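Local atomic coordinates of extracellular fatty acid-binding protein (Gallus gallus, PDB entry 3SAO), a protein that tightly binds bacterial ferric siderophores, also binds long-chain fatty acids, and may act as an antibacterial factor and lysophosphatidic acid sensor. Residues I14-S19 and M111-R116; M35-F40 and C151-V156; A51-K56 and P146-C151. All coordinates share one frame; numbering follows the deposited sequence.

Contact 1. Residues I14-S19 and M111-R116. With NKN ((2R)-2-hydroxy-3-(phosphonooxy)propyl tetradecanoate), chain C.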
loop_
_atom_site.group_PDB
_atom_site.type_symbol
_atom_site.label_atom_id
_atom_site.label_comp_id
_atom_site.label_asym_id
_atom_site.label_seq_id
_atom_site.Cartn_x
_atom_site.Cartn_y
_atom_site.Cartn_z
ATOM N N ILE A 14 -2.746 -3.155 -3.862
ATOM C CA ILE A 14 -2.007 -3.565 -2.696
ATOM C C ILE A 14 -2.434 -5.001 -2.387
ATOM O O ILE A 14 -3.591 -5.263 -2.069
ATOM C CB ILE A 14 -2.272 -2.645 -1.551
ATOM C CG1 ILE A 14 -1.951 -1.201 -1.972
ATOM C CG2 ILE A 14 -1.466 -3.090 -0.297
ATOM C CD1 ILE A 14 -2.326 -0.131 -0.973
ATOM N N VAL A 15 -1.493 -5.926 -2.540
ATOM C CA VAL A 15 -1.835 -7.348 -2.641
ATOM C C VAL A 15 -1.290 -8.140 -1.454
ATOM O O VAL A 15 -1.673 -9.291 -1.247
ATOM C CB VAL A 15 -1.359 -7.974 -3.988
ATOM C CG1 VAL A 15 -1.931 -7.204 -5.156
ATOM C CG2 VAL A 15 0.194 -8.052 -4.054
ATOM N N ALA A 16 -0.449 -7.518 -0.630
ATOM C CA ALA A 16 0.006 -8.160 0.609
ATOM C C ALA A 16 0.499 -7.104 1.576
ATOM O O ALA A 16 0.858 -6.016 1.181
ATOM C CB ALA A 16 1.116 -9.179 0.333
ATOM N N LEU A 17 0.485 -7.480 2.838
ATOM C CA LEU A 17 0.773 -6.650 3.985
ATOM C C LEU A 17 1.573 -7.456 4.966
ATOM O O LEU A 17 1.434 -8.681 5.048
ATOM C CB LEU A 17 -0.519 -6.234 4.690
ATOM C CG LEU A 17 -1.574 -5.535 3.833
ATOM C CD1 LEU A 17 -2.845 -5.334 4.709
ATOM C CD2 LEU A 17 -1.061 -4.227 3.289
ATOM N N ALA A 18 2.393 -6.766 5.740
ATOM C CA ALA A 18 3.077 -7.391 6.849
ATOM C C ALA A 18 3.099 -6.442 8.042
ATOM O O ALA A 18 3.479 -5.270 7.912
ATOM C CB ALA A 18 4.493 -7.827 6.454
ATOM N N SER A 19 2.747 -6.965 9.218
ATOM C CA SER A 19 2.736 -6.164 10.456
ATOM C C SER A 19 2.620 -7.074 11.664
ATOM O O SER A 19 2.219 -8.225 11.523
ATOM C CB SER A 19 1.561 -5.179 10.447
ATOM O OG SER A 19 1.242 -4.676 11.740
ATOM N N MET A 111 4.512 -3.128 6.226
ATOM C CA MET A 111 5.020 -3.325 4.903
ATOM C C MET A 111 3.867 -3.617 3.988
ATOM O O MET A 111 2.959 -4.391 4.348
ATOM C CB MET A 111 5.989 -4.489 4.886
ATOM C CG MET A 111 7.252 -4.181 5.592
ATOM S SD MET A 111 8.485 -5.489 5.415
ATOM C CE MET A 111 8.646 -5.730 3.647
ATOM N N ARG A 112 3.933 -3.068 2.786
ATOM C CA ARG A 112 2.928 -3.323 1.763
ATOM C C ARG A 112 3.554 -3.750 0.406
ATOM O O ARG A 112 4.607 -3.295 0.023
ATOM C CB ARG A 112 2.064 -2.086 1.562
ATOM C CG ARG A 112 1.382 -1.567 2.786
ATOM C CD ARG A 112 0.476 -0.399 2.445
ATOM N NE ARG A 112 -0.440 -0.158 3.548
ATOM C CZ ARG A 112 -0.170 0.594 4.607
ATOM N NH1 ARG A 112 0.978 1.248 4.688
ATOM N NH2 ARG A 112 -1.051 0.682 5.591
ATOM N N LEU A 113 2.909 -4.666 -0.302
ATOM C CA LEU A 113 3.333 -5.019 -1.659
ATOM C C LEU A 113 2.317 -4.463 -2.651
ATOM O O LEU A 113 1.150 -4.879 -2.658
ATOM C CB LEU A 113 3.433 -6.541 -1.816
ATOM C CG LEU A 113 3.762 -7.122 -3.181
ATOM C CD1 LEU A 113 5.113 -6.587 -3.741
ATOM C CD2 LEU A 113 3.749 -8.676 -3.067
ATOM N N TYR A 114 2.768 -3.529 -3.475
ATOM C CA TYR A 114 2.036 -3.031 -4.625
ATOM C C TYR A 114 2.288 -3.939 -5.842
ATOM O O TYR A 114 3.427 -4.314 -6.116
ATOM C CB TYR A 114 2.467 -1.593 -4.943
ATOM C CG TYR A 114 1.832 -0.544 -4.064
ATOM C CD1 TYR A 114 0.948 0.397 -4.603
ATOM C CD2 TYR A 114 2.121 -0.461 -2.722
ATOM C CE1 TYR A 114 0.341 1.354 -3.812
ATOM C CE2 TYR A 114 1.495 0.521 -1.904
ATOM C CZ TYR A 114 0.611 1.408 -2.474
ATOM O OH TYR A 114 -0.038 2.348 -1.726
ATOM N N SER A 115 1.227 -4.256 -6.587
ATOM C CA SER A 115 1.343 -4.972 -7.859
ATOM C C SER A 115 0.472 -4.298 -8.953
ATOM O O SER A 115 -0.606 -3.795 -8.635
ATOM C CB SER A 115 0.950 -6.429 -7.642
ATOM O OG SER A 115 1.001 -7.180 -8.846
ATOM N N ARG A 116 0.900 -4.296 -10.226
ATOM C CA ARG A 116 0.037 -3.789 -11.314
ATOM C C ARG A 116 -1.067 -4.753 -11.636
ATOM O O ARG A 116 -2.128 -4.348 -12.084
ATOM C CB ARG A 116 0.795 -3.550 -12.631
ATOM C CG ARG A 116 1.708 -2.381 -12.590
ATOM C CD ARG A 116 0.924 -1.109 -12.713
ATOM N NE ARG A 116 1.814 -0.023 -13.080
ATOM C CZ ARG A 116 1.434 1.228 -13.259
ATOM N NH1 ARG A 116 0.173 1.575 -13.082
ATOM N NH2 ARG A 116 2.332 2.132 -13.630
HETATM O OAA NKN C . 1.031 4.632 2.152
HETATM O OAB NKN C . 2.182 2.565 2.347
HETATM P PAC NKN C . 1.435 3.422 1.365
HETATM O OAD NKN C . 0.332 2.735 0.599
HETATM O OAE NKN C . 4.089 2.197 -5.971
HETATM O OAF NKN C . 2.489 3.887 0.254
HETATM C CAG NKN C . 2.213 4.667 -0.916
HETATM C CAH NKN C . 3.389 4.626 -1.885
HETATM C CAI NKN C . 3.076 4.271 -3.349
HETATM O OAJ NKN C . 4.033 3.331 -3.882
HETATM C CAK NKN C . 4.428 3.166 -5.289
HETATM C CAL NKN C . 5.357 4.174 -5.915
HETATM C CAM NKN C . 6.627 3.462 -6.360
HETATM C CAN NKN C . 7.753 4.436 -6.684
HETATM C CAO NKN C . 7.395 5.876 -6.316
HETATM O OAY NKN C . 3.956 5.940 -1.876
#

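Contact 2. Residues M35-F40 and C151-V156. With NKN ((2R)-2-hydroxy-3-(phosphonooxy)propyl tetradecanoate), chain C.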
loop_
_atom_site.group_PDB
_atom_site.type_symbol
_atom_site.label_atom_id
_atom_site.label_comp_id
_atom_site.label_asym_id
_atom_site.label_seq_id
_atom_site.Cartn_x
_atom_site.Cartn_y
_atom_site.Cartn_z
ATOM N N MET A 35 -7.413 -1.238 -3.969
ATOM C CA MET A 35 -7.096 -0.611 -5.253
ATOM C C MET A 35 -6.526 0.788 -4.990
ATOM O O MET A 35 -6.932 1.504 -4.068
ATOM C CB MET A 35 -8.306 -0.569 -6.205
ATOM C CG MET A 35 -7.963 -0.165 -7.617
ATOM S SD MET A 35 -9.390 0.185 -8.662
ATOM C CE MET A 35 -10.238 -1.399 -8.572
ATOM N N ALA A 36 -5.496 1.120 -5.746
ATOM C CA ALA A 36 -4.866 2.430 -5.618
ATOM C C ALA A 36 -4.689 3.081 -6.998
ATOM O O ALA A 36 -4.551 2.406 -8.027
ATOM C CB ALA A 36 -3.548 2.315 -4.877
ATOM N N ARG A 37 -4.704 4.400 -7.031
ATOM C CA ARG A 37 -4.187 5.111 -8.199
ATOM C C ARG A 37 -3.145 6.128 -7.784
ATOM O O ARG A 37 -3.377 6.910 -6.871
ATOM C CB ARG A 37 -5.315 5.817 -8.967
ATOM C CG ARG A 37 -4.811 6.430 -10.258
ATOM C CD ARG A 37 -5.835 7.336 -10.894
ATOM N NE ARG A 37 -6.849 6.634 -11.682
ATOM C CZ ARG A 37 -8.151 6.612 -11.376
ATOM N NH1 ARG A 37 -8.590 7.169 -10.248
ATOM N NH2 ARG A 37 -9.031 6.022 -12.182
ATOM N N ILE A 38 -2.038 6.160 -8.512
ATOM C CA ILE A 38 -0.961 7.105 -8.238
ATOM C C ILE A 38 -0.944 8.169 -9.318
ATOM O O ILE A 38 -0.943 7.810 -10.515
ATOM C CB ILE A 38 0.411 6.372 -8.252
ATOM C CG1 ILE A 38 0.454 5.264 -7.203
ATOM C CG2 ILE A 38 1.531 7.363 -8.015
ATOM C CD1 ILE A 38 1.802 4.544 -7.146
ATOM N N SER A 39 -0.890 9.447 -8.894
ATOM C CA SER A 39 -0.785 10.612 -9.761
ATOM C C SER A 39 0.339 11.534 -9.279
ATOM O O SER A 39 0.509 11.719 -8.076
ATOM C CB SER A 39 -2.076 11.412 -9.720
ATOM O OG SER A 39 -3.193 10.558 -9.929
ATOM N N PHE A 40 1.110 12.076 -10.213
ATOM C CA PHE A 40 2.249 12.922 -9.886
ATOM C C PHE A 40 1.867 14.394 -10.026
ATOM O O PHE A 40 1.087 14.755 -10.904
ATOM C CB PHE A 40 3.442 12.574 -10.775
ATOM C CG PHE A 40 4.092 11.252 -10.401
ATOM C CD1 PHE A 40 3.931 10.129 -11.198
ATOM C CD2 PHE A 40 4.790 11.121 -9.207
ATOM C CE1 PHE A 40 4.503 8.910 -10.846
ATOM C CE2 PHE A 40 5.365 9.902 -8.841
ATOM C CZ PHE A 40 5.208 8.790 -9.661
ATOM N N CYS A 151 -15.136 -2.512 -4.857
ATOM C CA CYS A 151 -14.640 -1.266 -4.348
ATOM C C CYS A 151 -13.518 -0.752 -5.252
ATOM O O CYS A 151 -12.444 -1.349 -5.244
ATOM C CB CYS A 151 -14.149 -1.561 -2.934
ATOM S SG CYS A 151 -13.739 -0.162 -1.942
ATOM N N SER A 152 -13.778 0.323 -6.013
ATOM C CA SER A 152 -12.825 0.900 -6.979
ATOM C C SER A 152 -12.545 2.362 -6.741
ATOM O O SER A 152 -13.391 3.113 -6.305
ATOM C CB SER A 152 -13.365 0.795 -8.401
ATOM O OG SER A 152 -13.463 -0.540 -8.809
ATOM N N VAL A 153 -11.368 2.804 -7.151
ATOM C CA VAL A 153 -11.130 4.219 -7.226
ATOM C C VAL A 153 -11.989 4.842 -8.324
ATOM O O VAL A 153 -12.277 4.234 -9.352
ATOM C CB VAL A 153 -9.658 4.522 -7.479
ATOM C CG1 VAL A 153 -8.806 3.896 -6.316
ATOM C CG2 VAL A 153 -9.265 3.995 -8.809
ATOM N N ASP A 154 -12.261 6.114 -8.147
ATOM C CA ASP A 154 -13.131 6.844 -9.059
ATOM C C ASP A 154 -12.397 7.136 -10.356
ATOM O O ASP A 154 -11.180 7.192 -10.387
ATOM C CB ASP A 154 -13.566 8.154 -8.423
ATOM C CG ASP A 154 -14.377 7.960 -7.160
ATOM O OD1 ASP A 154 -15.109 6.954 -7.027
ATOM O OD2 ASP A 154 -14.299 8.860 -6.302
ATOM N N GLU A 155 -13.142 7.373 -11.420
ATOM C CA GLU A 155 -12.537 7.931 -12.627
ATOM C C GLU A 155 -12.081 9.387 -12.374
ATOM O O GLU A 155 -12.488 10.039 -11.393
ATOM C CB GLU A 155 -13.480 7.798 -13.829
ATOM C CG GLU A 155 -14.884 8.270 -13.638
ATOM C CD GLU A 155 -15.704 8.227 -14.935
ATOM O OE1 GLU A 155 -16.569 9.099 -15.126
ATOM O OE2 GLU A 155 -15.517 7.303 -15.748
ATOM N N VAL A 156 -11.089 9.826 -13.127
ATOM C CA VAL A 156 -10.600 11.192 -13.001
ATOM C C VAL A 156 -11.342 12.044 -13.998
ATOM O O VAL A 156 -11.489 11.654 -15.147
ATOM C CB VAL A 156 -9.097 11.262 -13.276
ATOM C CG1 VAL A 156 -8.573 12.699 -13.182
ATOM C CG2 VAL A 156 -8.344 10.348 -12.324
HETATM O OAA NKN C . 1.031 4.632 2.152
HETATM O OAB NKN C . 2.182 2.565 2.347
HETATM P PAC NKN C . 1.435 3.422 1.365
HETATM O OAD NKN C . 0.332 2.735 0.599
HETATM O OAE NKN C . 4.089 2.197 -5.971
HETATM O OAF NKN C . 2.489 3.887 0.254
HETATM C CAG NKN C . 2.213 4.667 -0.916
HETATM C CAH NKN C . 3.389 4.626 -1.885
HETATM C CAI NKN C . 3.076 4.271 -3.349
HETATM O OAJ NKN C . 4.033 3.331 -3.882
HETATM C CAK NKN C . 4.428 3.166 -5.289
HETATM C CAL NKN C . 5.357 4.174 -5.915
HETATM C CAM NKN C . 6.627 3.462 -6.360
HETATM C CAN NKN C . 7.753 4.436 -6.684
HETATM C CAO NKN C . 7.395 5.876 -6.316
HETATM O OAY NKN C . 3.956 5.940 -1.876
#

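Contact 3. Residues A51-K56 and P146-C151. Unlike the reference sequence in segment 146-151: A149 (reference Glu), A150 (reference Glu).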
loop_
_atom_site.group_PDB
_atom_site.type_symbol
_atom_site.label_atom_id
_atom_site.label_comp_id
_atom_site.label_asym_id
_atom_site.label_seq_id
_atom_site.Cartn_x
_atom_site.Cartn_y
_atom_site.Cartn_z
ATOM N N ALA A 51 -9.042 2.682 -2.560
ATOM C CA ALA A 51 -10.370 2.117 -2.408
ATOM C C ALA A 51 -10.248 0.722 -1.783
ATOM O O ALA A 51 -9.596 -0.193 -2.324
ATOM C CB ALA A 51 -11.082 2.088 -3.822
ATOM N N ALA A 52 -10.850 0.560 -0.611
ATOM C CA ALA A 52 -10.819 -0.722 0.136
ATOM C C ALA A 52 -12.168 -1.048 0.773
ATOM O O ALA A 52 -12.779 -0.188 1.407
ATOM C CB ALA A 52 -9.754 -0.659 1.194
ATOM N N PRO A 53 -12.641 -2.303 0.624
ATOM C CA PRO A 53 -13.846 -2.702 1.344
ATOM C C PRO A 53 -13.682 -2.629 2.848
ATOM O O PRO A 53 -12.547 -2.655 3.358
ATOM C CB PRO A 53 -14.063 -4.170 0.930
ATOM C CG PRO A 53 -12.985 -4.510 -0.030
ATOM C CD PRO A 53 -11.956 -3.448 -0.003
ATOM N N SER A 54 -14.818 -2.551 3.538
ATOM C CA SER A 54 -14.852 -2.651 5.005
ATOM C C SER A 54 -16.256 -2.996 5.452
ATOM O O SER A 54 -17.192 -2.837 4.673
ATOM C CB SER A 54 -14.439 -1.315 5.598
ATOM O OG SER A 54 -15.587 -0.475 5.733
ATOM N N PRO A 55 -16.430 -3.435 6.720
ATOM C CA PRO A 55 -17.774 -3.768 7.252
ATOM C C PRO A 55 -18.728 -2.558 7.292
ATOM O O PRO A 55 -19.925 -2.707 7.545
ATOM C CB PRO A 55 -17.489 -4.239 8.693
ATOM C CG PRO A 55 -15.990 -4.405 8.794
ATOM C CD PRO A 55 -15.363 -3.575 7.728
ATOM N N LYS A 56 -18.168 -1.375 7.114
ATOM C CA LYS A 56 -18.943 -0.143 6.972
ATOM C C LYS A 56 -19.057 0.281 5.514
ATOM O O LYS A 56 -19.531 1.372 5.252
ATOM C CB LYS A 56 -18.270 0.995 7.765
ATOM C CG LYS A 56 -18.697 1.037 9.230
ATOM N N PRO A 146 -7.096 -11.411 -0.375
ATOM C CA PRO A 146 -8.053 -11.876 -1.375
ATOM C C PRO A 146 -8.530 -10.715 -2.268
ATOM O O PRO A 146 -8.609 -9.566 -1.806
ATOM C CB PRO A 146 -9.190 -12.494 -0.522
ATOM C CG PRO A 146 -8.534 -12.808 0.824
ATOM C CD PRO A 146 -7.556 -11.689 0.993
ATOM N N SER A 147 -8.729 -11.002 -3.551
ATOM C CA SER A 147 -9.235 -10.020 -4.514
ATOM C C SER A 147 -10.607 -9.553 -4.123
ATOM O O SER A 147 -11.394 -10.295 -3.518
ATOM C CB SER A 147 -9.328 -10.623 -5.921
ATOM O OG SER A 147 -10.407 -11.561 -5.997
ATOM N N GLN A 148 -10.954 -8.355 -4.569
ATOM C CA GLN A 148 -12.304 -7.880 -4.364
ATOM C C GLN A 148 -12.665 -7.041 -5.585
ATOM O O GLN A 148 -11.822 -6.325 -6.121
ATOM C CB GLN A 148 -12.374 -7.037 -3.096
ATOM C CG GLN A 148 -11.390 -5.866 -3.102
ATOM C CD GLN A 148 -12.010 -4.565 -3.583
ATOM O OE1 GLN A 148 -13.196 -4.505 -3.934
ATOM N NE2 GLN A 148 -11.208 -3.517 -3.588
ATOM N N ALA A 149 -13.919 -7.097 -5.988
ATOM C CA ALA A 149 -14.314 -6.424 -7.214
ATOM C C ALA A 149 -15.377 -5.355 -6.989
ATOM O O ALA A 149 -15.890 -4.796 -7.956
ATOM C CB ALA A 149 -14.784 -7.456 -8.232
ATOM N N ALA A 150 -15.689 -5.025 -5.742
ATOM C CA ALA A 150 -16.835 -4.136 -5.487
ATOM C C ALA A 150 -16.427 -2.716 -5.099
ATOM O O ALA A 150 -17.278 -1.828 -4.977
ATOM C CB ALA A 150 -17.723 -4.734 -4.406
ATOM N N CYS A 151 -15.136 -2.512 -4.857
ATOM C CA CYS A 151 -14.640 -1.266 -4.348
ATOM C C CYS A 151 -13.518 -0.752 -5.252
ATOM O O CYS A 151 -12.444 -1.349 -5.244
ATOM C CB CYS A 151 -14.149 -1.561 -2.934
ATOM S SG CYS A 151 -13.739 -0.162 -1.942
#

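Contact 1. Residues I14-S19 and M111-R116
Strands 14-18 and 111-115 pair antiparallel in the lipocalin barrel, interrupted by a beta bulge: V15 and A16 both lie opposite L113. The V15 N to L113 O bond is 2.8 Å long and nearly along the carbonyl axis, whereas L113 N meets A16 O from above the carbonyl plane, and A16 N is buried without a partner. Beyond the bulge the pairing is regular, with A18 N and M111 O 2.8 Å apart.

The tightest packing lies around the Y114 ring. I14, with CG1 beside its backbone N (chi1 -56°), lays CG1 over one ring face, 3.8 Å from the centroid, a CH-pi contact. Its CD1 reaches on to the hydroxyl, 3.5 Å from Y114 OH. The opposite face carries the glycerol part of the bound lysophosphatidic acid, so the ring is clamped between the isoleucine methylene CG1 and the ligand. At its edge, Y114 OH makes a very short bond of 2.4 Å to phosphate oxygen OAD.

The looser, partly exposed side belongs to R112. Its chain runs extended beside L17, whose CD2 rests 3.6 Å from R112 CG, and delivers NH1 to phosphate OAB at 2.9 Å, though the bond is bent (131°). Its length suits this place, because its methylenes pack on leucine while its charge meets the anion, with K82 as a further donor.

On the other sheet face, small A16 and A18 leave room for F128 of helix 122-133, which also touches L113 and M111; strand 94-103 lies beyond 111-115, and strands 34-41 and 142-144 share the far edge of 14-18.

Contact 2. Residues M35-F40 and C151-V156
M35 and R37 both start with CG anti to the backbone N, which sends them out from strand 34-41 toward the 151-156 segment, and both then bend at chi3. In R37 that turn (chi3 -82°) swings the guanidinium round to the backbone of D154; in M35 it (chi3 -59°) folds the methyl CE back over S152, 3.3 Å from S152 OG.

The guanidinium is held at its edge and on both faces. R37 NH1 donates to D154 O at 2.6 Å, lying nearly along the C=O axis and close to the guanidinium plane, and NH2 adds a weak second bond of 3.0 Å to the same D154 O. Over one face sits V153 CG2, 3.5 Å from R37 NH1; over the opposite face comes V156 CG2, 3.8 Å from the same NH1. Two valines thus flank the flat cation, their methyls packing where its faces offer nothing to bond with.

V153 serves M35 as well. Its CG2 lies 3.8 Å from M35 SD, while V153 N makes a weak, long bond of 3.6 Å to that sulfur, a soft, polarisable acceptor for an N-H not paired with the strand backbone. D154 OD1 forms a salt bridge with K60, and C151 ties the segment to C58 by a disulfide.

The segment lacks regular secondary structure: R37 and M35 reach from the strand to its backbone atoms, and the two backbones do not pair. With a charged donor on a neutral carbonyl, the anchor is a charge-assisted hydrogen bond and not a salt bridge, and R37 probably keeps its positive charge.

Contact 3. Residues A51-K56 and P146-C151
The carboxamide of Q148 is the flat group at the centre of this contact, with the P53 ring lying over one of its faces: P53 CG stands almost directly above Q148 CD at 3.7 Å, and P53 CD lies in the same way above Q148 NE2. The amide's polar edge is turned to its own segment. Q148 OE1 receives C151 N on a lone pair at 2.9 Å and takes a weak bond from the backbone N of A150, which differs from the reference sequence, while Q148 NE2 donates to C151 O at 3.0 Å, in the amide plane. One side chain therefore grips both the N and the O of C151, and NE2 also bonds M33 O, so the rotation of the amide is fixed. To get there Q148 takes the crowded first torsion, with CG between the backbone N and the carbonyl carbon (chi1 56°), and bends at chi2.

C151 supplies the second point of contact. Its SG, anti to the backbone N, nestles against the end of strand 45-52, 3.3 Å from A52 C, and lies 4.0 Å from A51 CB. Alanine fits at A51, where a single methyl fills the space facing the incoming segment. Proline fits at P53, where the strand gives way to a loop: its ring methylenes cover the amide, and P53 CD also meets C151 CB at 4.1 Å. Farther along that loop, S54 OG accepts K56 N in an ST turn.

The contact rests on van der Waals packing, of proline ring on amide and of sulfur on peptide atoms; Q148 bonds to its own loop and to M33 O, not to 51-56. The covalent tie is the C151-C58 disulfide, with this packing beside it.

Overall arrangement
Contact 1 is barrel core: two strands joined through their backbones, with the ligand phosphate gripped on one side. Contacts 2 and 3 lie farther out and are partly buried; in both, the chain that follows strand 142-144 is laid against the barrel by side chains, through a cationic anchor in one and van der Waals packing in the other. They share C151, and their strands 34-41 and 45-52 are neighbours, with M35 O and A51 N probably hydrogen-bonded. Contact 1 touches contact 2 where Y114 CE1 meets A36 CB, on the ligand-facing side of strand 34-41; M35 and R37 point outward. Contact 3 touches contact 2 but not contact 1.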